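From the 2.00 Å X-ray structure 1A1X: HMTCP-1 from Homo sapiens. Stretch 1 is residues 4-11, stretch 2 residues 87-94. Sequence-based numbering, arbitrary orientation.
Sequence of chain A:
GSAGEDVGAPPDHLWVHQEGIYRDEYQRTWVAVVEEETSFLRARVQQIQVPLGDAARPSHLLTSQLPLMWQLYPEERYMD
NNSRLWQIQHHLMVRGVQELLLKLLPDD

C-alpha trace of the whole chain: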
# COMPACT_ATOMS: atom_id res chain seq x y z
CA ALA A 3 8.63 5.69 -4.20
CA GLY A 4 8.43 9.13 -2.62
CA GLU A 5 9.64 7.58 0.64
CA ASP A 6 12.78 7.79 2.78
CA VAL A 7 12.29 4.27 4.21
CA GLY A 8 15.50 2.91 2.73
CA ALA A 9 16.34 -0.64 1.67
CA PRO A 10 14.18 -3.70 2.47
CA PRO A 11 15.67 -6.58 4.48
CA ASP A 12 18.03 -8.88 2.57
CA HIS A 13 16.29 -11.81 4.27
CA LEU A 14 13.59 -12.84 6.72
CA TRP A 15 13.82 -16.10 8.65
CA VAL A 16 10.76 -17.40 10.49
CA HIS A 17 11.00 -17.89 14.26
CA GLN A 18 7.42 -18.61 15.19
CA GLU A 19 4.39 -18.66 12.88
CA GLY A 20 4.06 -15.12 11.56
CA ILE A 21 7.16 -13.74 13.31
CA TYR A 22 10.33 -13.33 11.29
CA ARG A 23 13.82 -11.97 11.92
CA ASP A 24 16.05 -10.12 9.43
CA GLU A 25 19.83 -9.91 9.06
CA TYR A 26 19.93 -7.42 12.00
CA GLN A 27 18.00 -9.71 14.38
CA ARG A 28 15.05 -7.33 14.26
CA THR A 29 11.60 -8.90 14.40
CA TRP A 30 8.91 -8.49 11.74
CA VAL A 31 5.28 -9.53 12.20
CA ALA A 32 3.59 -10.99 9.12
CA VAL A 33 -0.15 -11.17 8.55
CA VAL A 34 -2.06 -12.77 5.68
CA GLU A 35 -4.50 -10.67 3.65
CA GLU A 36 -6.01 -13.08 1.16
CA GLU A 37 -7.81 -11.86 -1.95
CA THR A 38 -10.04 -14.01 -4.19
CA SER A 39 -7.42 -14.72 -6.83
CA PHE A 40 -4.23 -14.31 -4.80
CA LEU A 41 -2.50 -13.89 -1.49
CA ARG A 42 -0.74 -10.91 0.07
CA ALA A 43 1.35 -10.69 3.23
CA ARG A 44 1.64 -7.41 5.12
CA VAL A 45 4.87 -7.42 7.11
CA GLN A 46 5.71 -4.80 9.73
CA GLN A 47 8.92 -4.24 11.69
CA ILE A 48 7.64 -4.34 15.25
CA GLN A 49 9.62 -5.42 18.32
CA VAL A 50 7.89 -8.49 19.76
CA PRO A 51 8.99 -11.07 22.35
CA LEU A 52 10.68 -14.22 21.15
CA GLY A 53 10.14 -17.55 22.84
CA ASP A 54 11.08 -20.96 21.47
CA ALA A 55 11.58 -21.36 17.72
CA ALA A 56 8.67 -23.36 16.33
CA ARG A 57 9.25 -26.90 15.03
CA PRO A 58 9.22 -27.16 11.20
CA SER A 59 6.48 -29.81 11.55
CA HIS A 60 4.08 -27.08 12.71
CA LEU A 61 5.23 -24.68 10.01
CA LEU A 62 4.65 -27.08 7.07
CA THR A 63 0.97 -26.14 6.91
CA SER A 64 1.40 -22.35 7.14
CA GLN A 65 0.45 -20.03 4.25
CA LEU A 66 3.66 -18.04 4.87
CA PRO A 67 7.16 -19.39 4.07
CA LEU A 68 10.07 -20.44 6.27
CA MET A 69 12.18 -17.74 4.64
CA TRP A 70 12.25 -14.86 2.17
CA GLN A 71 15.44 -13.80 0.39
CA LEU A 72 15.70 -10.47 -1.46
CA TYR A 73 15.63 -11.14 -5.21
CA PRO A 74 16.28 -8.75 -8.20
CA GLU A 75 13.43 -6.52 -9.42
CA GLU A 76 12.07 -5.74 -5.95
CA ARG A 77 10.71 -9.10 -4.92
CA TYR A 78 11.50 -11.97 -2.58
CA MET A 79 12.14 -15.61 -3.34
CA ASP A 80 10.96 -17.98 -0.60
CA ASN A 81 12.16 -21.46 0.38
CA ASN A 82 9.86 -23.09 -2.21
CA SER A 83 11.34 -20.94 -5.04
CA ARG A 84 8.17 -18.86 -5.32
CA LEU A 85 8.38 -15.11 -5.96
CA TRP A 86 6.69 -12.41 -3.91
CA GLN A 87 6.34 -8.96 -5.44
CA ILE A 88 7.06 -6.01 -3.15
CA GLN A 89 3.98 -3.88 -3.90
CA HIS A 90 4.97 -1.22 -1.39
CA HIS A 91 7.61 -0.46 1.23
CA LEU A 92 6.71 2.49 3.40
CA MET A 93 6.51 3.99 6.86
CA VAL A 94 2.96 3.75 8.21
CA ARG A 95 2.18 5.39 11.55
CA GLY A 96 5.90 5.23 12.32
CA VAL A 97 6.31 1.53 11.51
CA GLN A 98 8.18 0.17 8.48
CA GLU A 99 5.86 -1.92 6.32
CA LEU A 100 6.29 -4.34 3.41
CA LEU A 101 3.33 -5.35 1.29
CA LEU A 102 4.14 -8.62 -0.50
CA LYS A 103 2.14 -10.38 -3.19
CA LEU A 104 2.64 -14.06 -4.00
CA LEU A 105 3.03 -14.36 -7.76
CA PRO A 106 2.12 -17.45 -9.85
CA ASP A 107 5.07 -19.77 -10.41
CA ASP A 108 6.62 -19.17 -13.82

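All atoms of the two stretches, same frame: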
# COMPACT_ATOMS: atom_id res chain seq x y z
N GLY A 4 8.87 7.92 -3.29
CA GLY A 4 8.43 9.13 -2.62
C GLY A 4 8.64 8.97 -1.14
O GLY A 4 8.18 9.79 -0.35
N GLU A 5 9.34 7.90 -0.76
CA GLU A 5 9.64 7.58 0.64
C GLU A 5 11.12 7.71 0.95
O GLU A 5 11.96 7.77 0.05
CB GLU A 5 9.25 6.13 0.97
CG GLU A 5 7.77 5.81 0.99
CD GLU A 5 7.04 6.40 2.18
OE1 GLU A 5 7.43 6.11 3.32
OE2 GLU A 5 6.05 7.13 1.97
N ASP A 6 11.42 7.72 2.25
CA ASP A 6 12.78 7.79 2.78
C ASP A 6 12.91 6.60 3.75
O ASP A 6 13.54 6.71 4.80
CB ASP A 6 13.01 9.11 3.54
CG ASP A 6 13.21 10.31 2.61
OD1 ASP A 6 14.33 10.46 2.07
OD2 ASP A 6 12.27 11.12 2.46
N VAL A 7 12.29 5.48 3.39
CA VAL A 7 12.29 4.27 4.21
C VAL A 7 13.57 3.44 4.07
O VAL A 7 13.91 2.65 4.95
CB VAL A 7 11.05 3.37 3.89
CG1 VAL A 7 11.16 2.80 2.49
CG2 VAL A 7 10.88 2.28 4.92
N GLY A 8 14.27 3.63 2.95
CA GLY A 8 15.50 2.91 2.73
C GLY A 8 15.32 1.54 2.12
O GLY A 8 14.25 1.22 1.58
N ALA A 9 16.35 0.71 2.23
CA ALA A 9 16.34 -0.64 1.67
C ALA A 9 15.59 -1.69 2.49
O ALA A 9 15.58 -1.63 3.73
CB ALA A 9 17.77 -1.11 1.40
N PRO A 10 14.93 -2.63 1.80
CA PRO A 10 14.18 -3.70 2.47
C PRO A 10 15.17 -4.73 3.00
O PRO A 10 16.33 -4.73 2.60
CB PRO A 10 13.32 -4.27 1.34
CG PRO A 10 14.16 -4.05 0.14
CD PRO A 10 14.67 -2.65 0.35
N PRO A 11 14.74 -5.57 3.96
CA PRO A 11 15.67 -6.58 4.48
C PRO A 11 16.14 -7.58 3.42
O PRO A 11 15.37 -7.99 2.56
CB PRO A 11 14.87 -7.25 5.60
CG PRO A 11 13.46 -7.07 5.17
CD PRO A 11 13.45 -5.65 4.65
N GLN A 87 6.12 -10.32 -4.98
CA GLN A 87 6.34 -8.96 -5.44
C GLN A 87 6.22 -7.95 -4.31
O GLN A 87 5.27 -8.02 -3.53
CB GLN A 87 5.30 -8.61 -6.52
CG GLN A 87 5.46 -7.22 -7.13
CD GLN A 87 6.73 -7.09 -7.95
OE1 GLN A 87 6.95 -7.84 -8.90
NE2 GLN A 87 7.58 -6.13 -7.58
N ILE A 88 7.17 -7.04 -4.18
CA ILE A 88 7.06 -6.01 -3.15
C ILE A 88 6.16 -4.95 -3.79
O ILE A 88 6.57 -4.27 -4.73
CB ILE A 88 8.43 -5.37 -2.80
CG1 ILE A 88 9.35 -6.39 -2.12
CG2 ILE A 88 8.23 -4.18 -1.86
CD1 ILE A 88 10.79 -5.89 -1.94
N GLN A 89 4.91 -4.86 -3.34
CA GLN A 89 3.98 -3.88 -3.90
C GLN A 89 4.20 -2.50 -3.30
O GLN A 89 3.95 -1.48 -3.94
CB GLN A 89 2.54 -4.35 -3.75
CG GLN A 89 2.33 -5.68 -4.43
CD GLN A 89 0.88 -5.95 -4.69
OE1 GLN A 89 0.14 -6.34 -3.80
NE2 GLN A 89 0.45 -5.73 -5.93
N HIS A 90 4.61 -2.48 -2.03
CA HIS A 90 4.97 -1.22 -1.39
C HIS A 90 5.83 -1.43 -0.15
O HIS A 90 5.80 -2.49 0.49
CB HIS A 90 3.77 -0.26 -1.18
CG HIS A 90 2.94 -0.54 0.04
ND1 HIS A 90 3.48 -0.86 1.27
CD2 HIS A 90 1.60 -0.47 0.23
CE1 HIS A 90 2.51 -0.98 2.15
NE2 HIS A 90 1.36 -0.75 1.55
N HIS A 91 6.69 -0.45 0.10
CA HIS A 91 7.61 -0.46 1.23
C HIS A 91 7.59 0.97 1.75
O HIS A 91 8.21 1.86 1.19
CB HIS A 91 9.02 -0.83 0.76
CG HIS A 91 10.05 -0.84 1.85
ND1 HIS A 91 11.40 -0.74 1.59
CD2 HIS A 91 9.93 -0.96 3.19
CE1 HIS A 91 12.07 -0.81 2.73
NE2 HIS A 91 11.20 -0.94 3.71
N LEU A 92 6.85 1.17 2.83
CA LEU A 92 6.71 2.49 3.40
C LEU A 92 6.61 2.51 4.91
O LEU A 92 6.60 1.47 5.57
CB LEU A 92 5.51 3.22 2.77
CG LEU A 92 4.34 2.40 2.21
CD1 LEU A 92 3.44 1.96 3.32
CD2 LEU A 92 3.56 3.21 1.21
N MET A 93 6.62 3.73 5.44
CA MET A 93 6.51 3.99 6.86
C MET A 93 5.04 4.32 7.09
O MET A 93 4.51 5.24 6.46
CB MET A 93 7.37 5.20 7.21
CG MET A 93 7.80 5.27 8.66
SD MET A 93 8.93 3.93 9.08
CE MET A 93 9.98 3.90 7.67
N VAL A 94 4.37 3.52 7.91
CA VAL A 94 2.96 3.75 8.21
C VAL A 94 2.80 3.91 9.72
O VAL A 94 3.06 2.98 10.48
CB VAL A 94 2.08 2.59 7.74
CG1 VAL A 94 0.63 2.86 8.10
CG2 VAL A 94 2.20 2.41 6.26

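The irregular N-terminal segment 4-11 of HMTCP-1 packs against strand 87-94, burying 412 Å². G4 makes no contact with the strand; at its phi/psi of 92/10 a CB would jam against the preceding carbonyl O, which calls for glycine. E5 points toward the strand and supplies the one hydrogen bond of the contact: M93 N donates to E5 OE1 at 3.3 Å, long but nearly straight at 166°. Folding back through chi1 and chi2 both m, the same side chain also places OE1 3.5 Å from L92 CB, while OE2 is hydrogen-bonded elsewhere in the structure. D6 turns sideways and stays clear. V7, whose CA lies 5.9 Å from that of L92, points toward the strand and touches the side chains of both H91 and M93. Its CG1 sits over one face of the H91 imidazole, 3.7 Å from the ring centroid and 9° off the normal, a CH-pi contact; its CG2 also lies 3.5 Å from H91 NE2 and meets M93 CE at 3.3 Å, a tight apolar contact. Beyond V7 the backbone passes along the H91 ring: G8 O lies 3.2 Å from H91 CE1, and A9 C approaches the ring edge, 3.6 Å from CE1, while the A9 methyl points away. P10 turns back toward the strand, its CB 3.9 Å from H91 CE1 and its CG 4.4 Å from I88 CD1, a looser apolar contact.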